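Local atomic coordinates of putative adenosine kinase (PDB entry 3VAS), a protein that probably phosphorylates adenosine to AMP with ATP as phosphate donor, as an adenosine kinase of the ribokinase-like pfkB family. Residues Phe28-Pro33 with Tyr182-Phe187; Cys101-Cys106 with Thr127-Ala132; Ala260-Ile265 with Ser297-Phe302. All blocks are in the same frame, centred on the assembly; numbering follows the deposited sequence.

Interaction 1: Phe28-Pro33 with Tyr182-Phe187; sequences FGMGNP and YYIAGF. With ADN (adenosine), chain C.
Phe28 and Tyr182 pair in a buried parallel strand contact in the core of the ribokinase-like domain, and the two segments run on to the adenosine pocket. The axes of strands 28-31 and 182-185 come within 4.9 Å, at an angle of 17°. Tyr183 N donates to Phe28 O at 3.1 Å, and Tyr182 CA adds a CA-H...O contact to the same oxygen. On the side-chain level, Phe28 CB sits 3.7 Å from Tyr182 CD1. Phe28 CD2 meets the edge of the Tyr182 ring in its plane. Further along, Met30 CG rests on Ile184 CD1 at 3.7 Å. Ile184 CG2 lies beside its own carbonyl carbon and touches Met30 O. Helix 189-205 packs on Phe28, Met30 and Tyr182.

Past the strands the two segments meet again at the ligand. Asn32 ND2 gives adenosine N1 a hydrogen bond of 3.0 Å with an N-H...N angle of 166°. The same amide nitrogen reaches Phe187 O in a weak bond of 3.3 Å. Asn32 OD1 is hydrogen-bonded to Thr191 OG1. The Phe187 ring lies with one face against the base, adenosine C6 being 3.4 Å above its plane and offset toward the rim.

The amide is therefore held at both ends, with its NH2 group directed at N1. This fits recognition of an adenine whose N1 carries no proton and can accept a hydrogen bond.

Interaction 2: Cys101-Cys106 with Thr127-Ala132; sequences CSYVGC and TEFQIA
Tyr103 and Phe129 bring their rings together beside a short parallel strand pairing. Tyr103 has CG anti to its own N (chi1 180°), while in Phe129 CG lies beside N and anti to the carbonyl carbon (chi1 -75°). This swings the Phe129 ring back toward strand 101-107. Phe129 CE1 reaches the edge of the tyrosine ring, near its plane, 3.8 Å from Tyr103 CE2. The ring planes stand at 62°, an oblique pair. Phe129 CD1 also touches Gly105 O at 3.4 Å, with the oxygen at the edge of the phenyl ring.

On the other face, Cys106 SG lies against Gln130 and Ala132. Cys106 SG is 3.9 Å from both Gln130 CG and Ala132 CB. The Gln130 chain runs extended past the sulfur, and its OE1 is hydrogen-bonded to Ser163 N. Val104 turns both methyl groups toward Glu128 O, with CG1 at 3.8 Å.

The backbones are joined by two bonds. Glu128 N donates to Tyr103 O, and Gln130 N donates to Gly105 O at 2.8 Å. Glu128 and Phe129 lie between the two bridged pairs, Tyr103 with Thr127 and Cys106 with Gln130.

The pairing belongs to a beta-alpha-beta unit whose crossover is helix 111-122. Strand 27-40 flanks strand 101-107 on its other side from 126-131. Helix 83-95 packs on Tyr103, and helix 170-178 covers Val104 and Glu128.

Interaction 3: Ala260-Ile265 with Ser297-Phe302; sequences ATARYI and SEIHQF
Arg263 and Ile299 carry this surface contact between helix 257-267 and the chain that leads into strand 300-302. The arginine starts out along the helix flank, then bends at chi2 (57°) and again at chi3 (46°). The two bends carry its guanidinium group across to the loop. There NH2 comes near the backbone oxygens of Ser297 and Glu298. Ser297 O is 3.5 Å from Arg263 NH2 and approaches the guanidinium obliquely. Glu298 O, 3.6 Å from Arg263 NH2, stands at the edge of the group and near its plane.

The isoleucine approaches from the loop. Ile299 points toward the helix from its backbone, and its extended chain (chi2 175°) puts CD1 foremost. Ile299 CD1 meets Ala262 CB at 4.1 Å, a loose apolar touch. Behind it, Ile299 CG1 lies 4.0 Å from Arg263 NH2. On the strand side, Ile299 also packs on Leu290 and Thr292 of strand 287-293.

A water joins the polar halves. It accepts a hydrogen bond from Arg263 NH2 at 2.8 Å and donates one to Ser297 O at 2.6 Å. It lies at the edge of the guanidinium, in its plane.

Other partners fix the arginine from outside the two segments. NH1 forms a salt bridge with Asp267 of the same helix, and NH2 is hydrogen-bonded to Thr292 OG1. Thr292 OG1 is also hydrogen-bonded to Glu298 O, and in this way it links the arginine to the loop. The arginine charge is thus probably offset by Asp267, while the loop is reached through neutral oxygens and one water. Helix and loop are joined by that water, the hydroxyl of Thr292 and a small apolar touch.

How the interactions relate
From the N terminus, strand 27-40 comes first and pairs with strand 181-185 much later in the chain. Interaction 1 joins them and closes a loop of 148 residues. Interaction 2 is nested inside that loop and closes a short one of 20 residues, mostly helix 111-122. The two touch through strand 101-107, which borders strand 27-40: Gly29 is probably hydrogen-bonded to Ser102 and Val104, and Tyr103 OH packs against Gly31 and Pro33. Interaction 3 follows in series, after interaction 1 has closed. It ties helix 257-267 to the lead-in of strand 300-302, with its centre about 35 Å from that of interaction 2, on the opposite side of the chain's centre.

Interaction 1: Phe28-Pro33 with Tyr182-Phe187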
loop_
_atom_site.group_PDB
_atom_site.type_symbol
_atom_site.label_atom_id
_atom_site.label_comp_id
_atom_site.label_asym_id
_atom_site.label_seq_id
_atom_site.Cartn_x
_atom_site.Cartn_y
_atom_site.Cartn_z
ATOM N N PHE A 28 9.300 4.765 -8.470
ATOM C CA PHE A 28 8.473 3.896 -9.304
ATOM C C PHE A 28 7.597 2.993 -8.448
ATOM O O PHE A 28 8.070 2.383 -7.492
ATOM C CB PHE A 28 9.352 3.033 -10.221
ATOM C CG PHE A 28 8.575 2.057 -11.074
ATOM C CD1 PHE A 28 8.205 2.391 -12.367
ATOM C CD2 PHE A 28 8.224 0.804 -10.584
ATOM C CE1 PHE A 28 7.490 1.502 -13.152
ATOM C CE2 PHE A 28 7.510 -0.086 -11.361
ATOM C CZ PHE A 28 7.144 0.260 -12.648
ATOM N N GLY A 29 6.321 2.901 -8.804
ATOM C CA GLY A 29 5.435 1.930 -8.190
ATOM C C GLY A 29 4.749 1.067 -9.234
ATOM O O GLY A 29 4.507 1.514 -10.357
ATOM N N MET A 30 4.462 -0.180 -8.882
ATOM C CA MET A 30 3.551 -1.006 -9.676
ATOM C C MET A 30 2.537 -1.629 -8.731
ATOM O O MET A 30 2.881 -1.985 -7.609
ATOM C CB MET A 30 4.291 -2.084 -10.482
ATOM C CG MET A 30 5.018 -3.142 -9.653
ATOM S SD MET A 30 5.513 -4.602 -10.615
ATOM C CE MET A 30 4.030 -5.582 -10.581
ATOM N N GLY A 31 1.284 -1.741 -9.164
ATOM C CA GLY A 31 0.265 -2.294 -8.288
ATOM C C GLY A 31 -1.091 -2.574 -8.905
ATOM O O GLY A 31 -1.230 -2.716 -10.125
ATOM N N ASN A 32 -2.098 -2.664 -8.041
ATOM C CA ASN A 32 -3.464 -2.913 -8.472
ATOM C C ASN A 32 -4.290 -1.628 -8.409
ATOM O O ASN A 32 -4.655 -1.168 -7.328
ATOM C CB ASN A 32 -4.099 -4.000 -7.595
ATOM C CG ASN A 32 -3.181 -5.199 -7.394
ATOM O OD1 ASN A 32 -2.420 -5.569 -8.289
ATOM N ND2 ASN A 32 -3.246 -5.807 -6.214
ATOM N N PRO A 33 -4.573 -1.025 -9.570
ATOM C CA PRO A 33 -5.382 0.198 -9.521
ATOM C C PRO A 33 -6.849 -0.171 -9.397
ATOM O O PRO A 33 -7.383 -0.890 -10.246
ATOM C CB PRO A 33 -5.077 0.879 -10.859
ATOM C CG PRO A 33 -4.672 -0.224 -11.769
ATOM C CD PRO A 33 -4.111 -1.346 -10.932
ATOM N N TYR A 182 11.768 2.289 -5.163
ATOM C CA TYR A 182 10.564 1.540 -5.512
ATOM C C TYR A 182 9.639 1.370 -4.314
ATOM O O TYR A 182 10.092 1.194 -3.181
ATOM C CB TYR A 182 10.919 0.169 -6.088
ATOM C CG TYR A 182 11.925 0.228 -7.211
ATOM C CD1 TYR A 182 11.531 0.527 -8.507
ATOM C CD2 TYR A 182 13.270 -0.007 -6.974
ATOM C CE1 TYR A 182 12.449 0.587 -9.537
ATOM C CE2 TYR A 182 14.196 0.055 -7.996
ATOM C CZ TYR A 182 13.781 0.351 -9.275
ATOM O OH TYR A 182 14.702 0.410 -10.297
ATOM N N TYR A 183 8.339 1.447 -4.572
ATOM C CA TYR A 183 7.345 1.082 -3.579
ATOM C C TYR A 183 6.365 0.089 -4.187
ATOM O O TYR A 183 5.659 0.418 -5.141
ATOM C CB TYR A 183 6.583 2.307 -3.063
ATOM C CG TYR A 183 5.580 1.952 -1.984
ATOM C CD1 TYR A 183 5.977 1.815 -0.654
ATOM C CD2 TYR A 183 4.243 1.725 -2.293
ATOM C CE1 TYR A 183 5.067 1.475 0.339
ATOM C CE2 TYR A 183 3.327 1.379 -1.311
ATOM C CZ TYR A 183 3.742 1.260 0.002
ATOM O OH TYR A 183 2.826 0.929 0.977
ATOM N N ILE A 184 6.334 -1.126 -3.649
ATOM C CA ILE A 184 5.327 -2.105 -4.042
ATOM C C ILE A 184 4.685 -2.742 -2.810
ATOM O O ILE A 184 5.376 -3.279 -1.940
ATOM C CB ILE A 184 5.907 -3.223 -4.931
ATOM C CG1 ILE A 184 6.752 -2.649 -6.072
ATOM C CG2 ILE A 184 4.784 -4.089 -5.495
ATOM C CD1 ILE A 184 7.404 -3.717 -6.932
ATOM N N ALA A 185 3.360 -2.668 -2.735
ATOM C CA ALA A 185 2.616 -3.283 -1.639
ATOM C C ALA A 185 2.552 -4.800 -1.798
ATOM O O ALA A 185 2.634 -5.324 -2.914
ATOM C CB ALA A 185 1.207 -2.703 -1.554
ATOM N N GLY A 186 2.399 -5.496 -0.675
ATOM C CA GLY A 186 2.279 -6.941 -0.679
ATOM C C GLY A 186 1.110 -7.429 -1.514
ATOM O O GLY A 186 1.136 -8.546 -2.025
ATOM N N PHE A 187 0.090 -6.584 -1.650
ATOM C CA PHE A 187 -1.107 -6.899 -2.426
ATOM C C PHE A 187 -0.810 -7.370 -3.848
ATOM O O PHE A 187 -1.612 -8.084 -4.450
ATOM C CB PHE A 187 -2.020 -5.677 -2.503
ATOM C CG PHE A 187 -2.780 -5.392 -1.234
ATOM C CD1 PHE A 187 -2.809 -4.111 -0.705
ATOM C CD2 PHE A 187 -3.489 -6.394 -0.590
ATOM C CE1 PHE A 187 -3.513 -3.838 0.455
ATOM C CE2 PHE A 187 -4.194 -6.125 0.569
ATOM C CZ PHE A 187 -4.206 -4.846 1.090
HETATM O "O5'" ADN C . -5.358 0.878 2.367
HETATM C "C5'" ADN C . -6.677 1.086 1.865
HETATM C "C4'" ADN C . -6.737 0.863 0.374
HETATM O "O4'" ADN C . -6.424 -0.506 0.075
HETATM C "C3'" ADN C . -8.087 1.133 -0.301
HETATM O "O3'" ADN C . -8.007 2.337 -1.067
HETATM C "C2'" ADN C . -8.282 -0.066 -1.256
HETATM O "O2'" ADN C . -8.609 0.285 -2.583
HETATM C "C1'" ADN C . -6.934 -0.785 -1.194
HETATM N N9 ADN C . -7.008 -2.234 -1.384
HETATM C C8 ADN C . -7.871 -3.065 -0.831
HETATM N N7 ADN C . -7.577 -4.413 -1.345
HETATM C C5 ADN C . -6.478 -4.311 -2.249
HETATM C C6 ADN C . -5.803 -5.262 -3.010
HETATM N N6 ADN C . -6.205 -6.642 -2.954
HETATM N N1 ADN C . -4.749 -4.871 -3.825
HETATM C C2 ADN C . -4.363 -3.555 -3.882
HETATM N N3 ADN C . -5.024 -2.619 -3.131
HETATM C C4 ADN C . -6.103 -3.026 -2.307
#

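Interaction 2: Cys101-Cys106 with Thr127-Ala132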
loop_
_atom_site.group_PDB
_atom_site.type_symbol
_atom_site.label_atom_id
_atom_site.label_comp_id
_atom_site.label_asym_id
_atom_site.label_seq_id
_atom_site.Cartn_x
_atom_site.Cartn_y
_atom_site.Cartn_z
ATOM N N CYS A 101 7.308 10.810 -9.867
ATOM C CA CYS A 101 6.834 9.447 -9.622
ATOM C C CYS A 101 6.260 8.762 -10.862
ATOM O O CYS A 101 5.664 9.408 -11.727
ATOM C CB CYS A 101 5.808 9.416 -8.484
ATOM S SG CYS A 101 6.439 9.899 -6.865
ATOM N N SER A 102 6.448 7.444 -10.924
ATOM C CA SER A 102 5.949 6.614 -12.013
ATOM C C SER A 102 5.099 5.487 -11.442
ATOM O O SER A 102 5.413 4.950 -10.377
ATOM C CB SER A 102 7.109 5.997 -12.794
ATOM O OG SER A 102 7.847 6.970 -13.503
ATOM N N TYR A 103 4.035 5.128 -12.157
ATOM C CA TYR A 103 3.165 4.035 -11.738
ATOM C C TYR A 103 2.734 3.145 -12.905
ATOM O O TYR A 103 2.391 3.635 -13.984
ATOM C CB TYR A 103 1.928 4.571 -11.016
ATOM C CG TYR A 103 0.967 3.493 -10.552
ATOM C CD1 TYR A 103 1.154 2.846 -9.333
ATOM C CD2 TYR A 103 -0.135 3.131 -11.324
ATOM C CE1 TYR A 103 0.272 1.869 -8.897
ATOM C CE2 TYR A 103 -1.027 2.155 -10.900
ATOM C CZ TYR A 103 -0.818 1.524 -9.685
ATOM O OH TYR A 103 -1.695 0.546 -9.255
ATOM N N VAL A 104 2.751 1.838 -12.660
ATOM C CA VAL A 104 2.289 0.836 -13.614
ATOM C C VAL A 104 1.230 -0.060 -12.969
ATOM O O VAL A 104 1.428 -0.571 -11.864
ATOM C CB VAL A 104 3.457 -0.048 -14.095
ATOM C CG1 VAL A 104 2.940 -1.263 -14.865
ATOM C CG2 VAL A 104 4.435 0.766 -14.936
ATOM N N GLY A 105 0.106 -0.244 -13.657
ATOM C CA GLY A 105 -0.944 -1.135 -13.198
ATOM C C GLY A 105 -1.854 -1.523 -14.349
ATOM O O GLY A 105 -1.734 -0.973 -15.447
ATOM N N CYS A 106 -2.770 -2.457 -14.109
ATOM C CA CYS A 106 -3.699 -2.882 -15.159
ATOM C C CYS A 106 -5.157 -2.521 -14.871
ATOM O O CYS A 106 -5.743 -2.972 -13.883
ATOM C CB CYS A 106 -3.571 -4.387 -15.435
ATOM S SG CYS A 106 -4.535 -4.956 -16.865
ATOM N N THR A 127 2.207 7.616 -15.755
ATOM C CA THR A 127 1.695 6.253 -15.730
ATOM C C THR A 127 1.891 5.528 -17.056
ATOM O O THR A 127 1.970 6.146 -18.116
ATOM C CB THR A 127 0.196 6.207 -15.370
ATOM O OG1 THR A 127 -0.563 6.930 -16.349
ATOM C CG2 THR A 127 -0.046 6.809 -13.997
ATOM N N GLU A 128 1.987 4.205 -16.974
ATOM C CA GLU A 128 1.915 3.349 -18.149
ATOM C C GLU A 128 0.985 2.187 -17.827
ATOM O O GLU A 128 1.428 1.114 -17.414
ATOM C CB GLU A 128 3.300 2.840 -18.553
ATOM C CG GLU A 128 4.185 3.884 -19.217
ATOM C CD GLU A 128 3.701 4.283 -20.607
ATOM O OE1 GLU A 128 2.896 3.539 -21.211
ATOM O OE2 GLU A 128 4.132 5.347 -21.099
ATOM N N PHE A 129 -0.311 2.418 -17.998
ATOM C CA PHE A 129 -1.304 1.403 -17.677
ATOM C C PHE A 129 -1.343 0.315 -18.731
ATOM O O PHE A 129 -1.220 0.584 -19.925
ATOM C CB PHE A 129 -2.697 2.023 -17.546
ATOM C CG PHE A 129 -2.899 2.798 -16.279
ATOM C CD1 PHE A 129 -3.103 2.139 -15.075
ATOM C CD2 PHE A 129 -2.890 4.183 -16.291
ATOM C CE1 PHE A 129 -3.291 2.847 -13.904
ATOM C CE2 PHE A 129 -3.078 4.897 -15.122
ATOM C CZ PHE A 129 -3.278 4.230 -13.929
ATOM N N GLN A 130 -1.504 -0.920 -18.276
ATOM C CA GLN A 130 -1.853 -2.011 -19.166
ATOM C C GLN A 130 -3.372 -2.053 -19.206
ATOM O O GLN A 130 -4.033 -1.898 -18.178
ATOM C CB GLN A 130 -1.296 -3.332 -18.640
ATOM C CG GLN A 130 -1.640 -4.545 -19.492
ATOM C CD GLN A 130 -1.101 -5.827 -18.897
ATOM O OE1 GLN A 130 -0.296 -5.795 -17.968
ATOM N NE2 GLN A 130 -1.546 -6.964 -19.424
ATOM N N ILE A 131 -3.937 -2.222 -20.390
ATOM C CA ILE A 131 -5.385 -2.281 -20.494
ATOM C C ILE A 131 -5.789 -3.738 -20.689
ATOM O O ILE A 131 -5.263 -4.425 -21.569
ATOM C CB ILE A 131 -5.936 -1.370 -21.623
ATOM C CG1 ILE A 131 -6.032 0.089 -21.159
ATOM C CG2 ILE A 131 -7.330 -1.806 -22.024
ATOM C CD1 ILE A 131 -4.719 0.765 -20.820
ATOM N N ALA A 132 -6.695 -4.216 -19.842
ATOM C CA ALA A 132 -7.154 -5.595 -19.922
ATOM C C ALA A 132 -8.056 -5.806 -21.136
ATOM O O ALA A 132 -8.805 -4.910 -21.529
ATOM C CB ALA A 132 -7.878 -5.986 -18.645
#

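Interaction 3: Ala260-Ile265 with Ser297-Phe302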
loop_
_atom_site.group_PDB
_atom_site.type_symbol
_atom_site.label_atom_id
_atom_site.label_comp_id
_atom_site.label_asym_id
_atom_site.label_seq_id
_atom_site.Cartn_x
_atom_site.Cartn_y
_atom_site.Cartn_z
ATOM N N ALA A 260 9.019 -9.343 18.360
ATOM C CA ALA A 260 9.753 -10.456 17.762
ATOM C C ALA A 260 9.681 -10.435 16.233
ATOM O O ALA A 260 10.665 -10.722 15.555
ATOM C CB ALA A 260 9.245 -11.790 18.305
ATOM N N THR A 261 8.516 -10.086 15.697
ATOM C CA THR A 261 8.339 -9.999 14.251
ATOM C C THR A 261 9.211 -8.897 13.657
ATOM O O THR A 261 9.842 -9.084 12.614
ATOM C CB THR A 261 6.862 -9.747 13.875
ATOM O OG1 THR A 261 6.079 -10.903 14.198
ATOM C CG2 THR A 261 6.724 -9.451 12.388
ATOM N N ALA A 262 9.249 -7.750 14.333
ATOM C CA ALA A 262 10.050 -6.618 13.874
ATOM C C ALA A 262 11.524 -7.003 13.807
ATOM O O ALA A 262 12.209 -6.713 12.827
ATOM C CB ALA A 262 9.846 -5.415 14.786
ATOM N N ARG A 263 11.995 -7.672 14.856
ATOM C CA ARG A 263 13.368 -8.162 14.932
ATOM C C ARG A 263 13.642 -9.204 13.846
ATOM O O ARG A 263 14.660 -9.146 13.152
ATOM C CB ARG A 263 13.625 -8.744 16.327
ATOM C CG ARG A 263 14.942 -9.496 16.515
ATOM C CD ARG A 263 16.150 -8.638 16.178
ATOM N NE ARG A 263 16.074 -7.302 16.750
ATOM C CZ ARG A 263 16.497 -6.203 16.133
ATOM N NH1 ARG A 263 17.026 -6.279 14.919
ATOM N NH2 ARG A 263 16.386 -5.025 16.731
ATOM N N TYR A 264 12.721 -10.148 13.699
ATOM C CA TYR A 264 12.871 -11.225 12.727
ATOM C C TYR A 264 12.957 -10.702 11.294
ATOM O O TYR A 264 13.833 -11.107 10.531
ATOM C CB TYR A 264 11.717 -12.221 12.861
ATOM C CG TYR A 264 11.841 -13.443 11.980
ATOM C CD1 TYR A 264 12.434 -14.608 12.457
ATOM C CD2 TYR A 264 11.352 -13.436 10.678
ATOM C CE1 TYR A 264 12.539 -15.736 11.655
ATOM C CE2 TYR A 264 11.455 -14.554 9.871
ATOM C CZ TYR A 264 12.046 -15.702 10.364
ATOM O OH TYR A 264 12.149 -16.813 9.560
ATOM N N ILE A 265 12.043 -9.808 10.931
ATOM C CA ILE A 265 12.013 -9.246 9.583
ATOM C C ILE A 265 13.269 -8.424 9.292
ATOM O O ILE A 265 13.837 -8.501 8.202
ATOM C CB ILE A 265 10.752 -8.385 9.358
ATOM C CG1 ILE A 265 9.501 -9.268 9.373
ATOM C CG2 ILE A 265 10.845 -7.615 8.041
ATOM C CD1 ILE A 265 8.221 -8.515 9.040
ATOM N N SER A 297 20.273 -3.292 17.868
ATOM C CA SER A 297 19.914 -4.349 18.809
ATOM C C SER A 297 18.560 -4.068 19.454
ATOM O O SER A 297 17.889 -4.980 19.936
ATOM C CB SER A 297 20.986 -4.499 19.893
ATOM O OG SER A 297 20.936 -3.425 20.823
ATOM N N GLU A 298 18.157 -2.802 19.447
ATOM C CA GLU A 298 16.956 -2.382 20.158
ATOM C C GLU A 298 15.770 -2.050 19.253
ATOM O O GLU A 298 15.924 -1.712 18.075
ATOM C CB GLU A 298 17.264 -1.184 21.053
ATOM C CG GLU A 298 18.206 -1.495 22.201
ATOM C CD GLU A 298 18.587 -0.254 22.987
ATOM O OE1 GLU A 298 18.784 0.812 22.364
ATOM O OE2 GLU A 298 18.685 -0.345 24.229
ATOM N N ILE A 299 14.580 -2.146 19.830
ATOM C CA ILE A 299 13.352 -1.782 19.145
ATOM C C ILE A 299 12.773 -0.519 19.785
ATOM O O ILE A 299 12.467 -0.502 20.980
ATOM C CB ILE A 299 12.343 -2.949 19.168
ATOM C CG1 ILE A 299 12.831 -4.068 18.238
ATOM C CG2 ILE A 299 10.960 -2.477 18.753
ATOM C CD1 ILE A 299 11.992 -5.315 18.274
ATOM N N HIS A 300 12.643 0.541 18.994
ATOM C CA HIS A 300 12.239 1.839 19.520
ATOM C C HIS A 300 10.743 2.096 19.374
ATOM O O HIS A 300 10.138 1.731 18.370
ATOM C CB HIS A 300 13.003 2.963 18.816
ATOM C CG HIS A 300 14.485 2.759 18.778
ATOM N ND1 HIS A 300 15.280 2.863 19.900
ATOM C CD2 HIS A 300 15.316 2.457 17.754
ATOM C CE1 HIS A 300 16.537 2.632 19.567
ATOM N NE2 HIS A 300 16.587 2.387 18.270
ATOM N N GLN A 301 10.160 2.733 20.383
ATOM C CA GLN A 301 8.804 3.249 20.293
ATOM C C GLN A 301 8.844 4.697 19.822
ATOM O O GLN A 301 9.762 5.444 20.156
ATOM C CB GLN A 301 8.116 3.223 21.654
ATOM C CG GLN A 301 8.022 1.882 22.329
ATOM C CD GLN A 301 7.429 2.010 23.723
ATOM O OE1 GLN A 301 6.212 2.121 23.889
ATOM N NE2 GLN A 301 8.291 2.017 24.731
ATOM N N PHE A 302 7.835 5.092 19.058
ATOM C CA PHE A 302 7.699 6.473 18.620
ATOM C C PHE A 302 6.278 6.902 18.940
ATOM O O PHE A 302 5.319 6.349 18.398
ATOM C CB PHE A 302 7.984 6.579 17.122
ATOM C CG PHE A 302 7.829 7.969 16.557
ATOM C CD1 PHE A 302 8.887 8.864 16.578
ATOM C CD2 PHE A 302 6.632 8.370 15.979
ATOM C CE1 PHE A 302 8.754 10.133 16.045
ATOM C CE2 PHE A 302 6.490 9.639 15.443
ATOM C CZ PHE A 302 7.555 10.522 15.477
HETATM O O HOH W 1 15.606 -6.020 19.256
#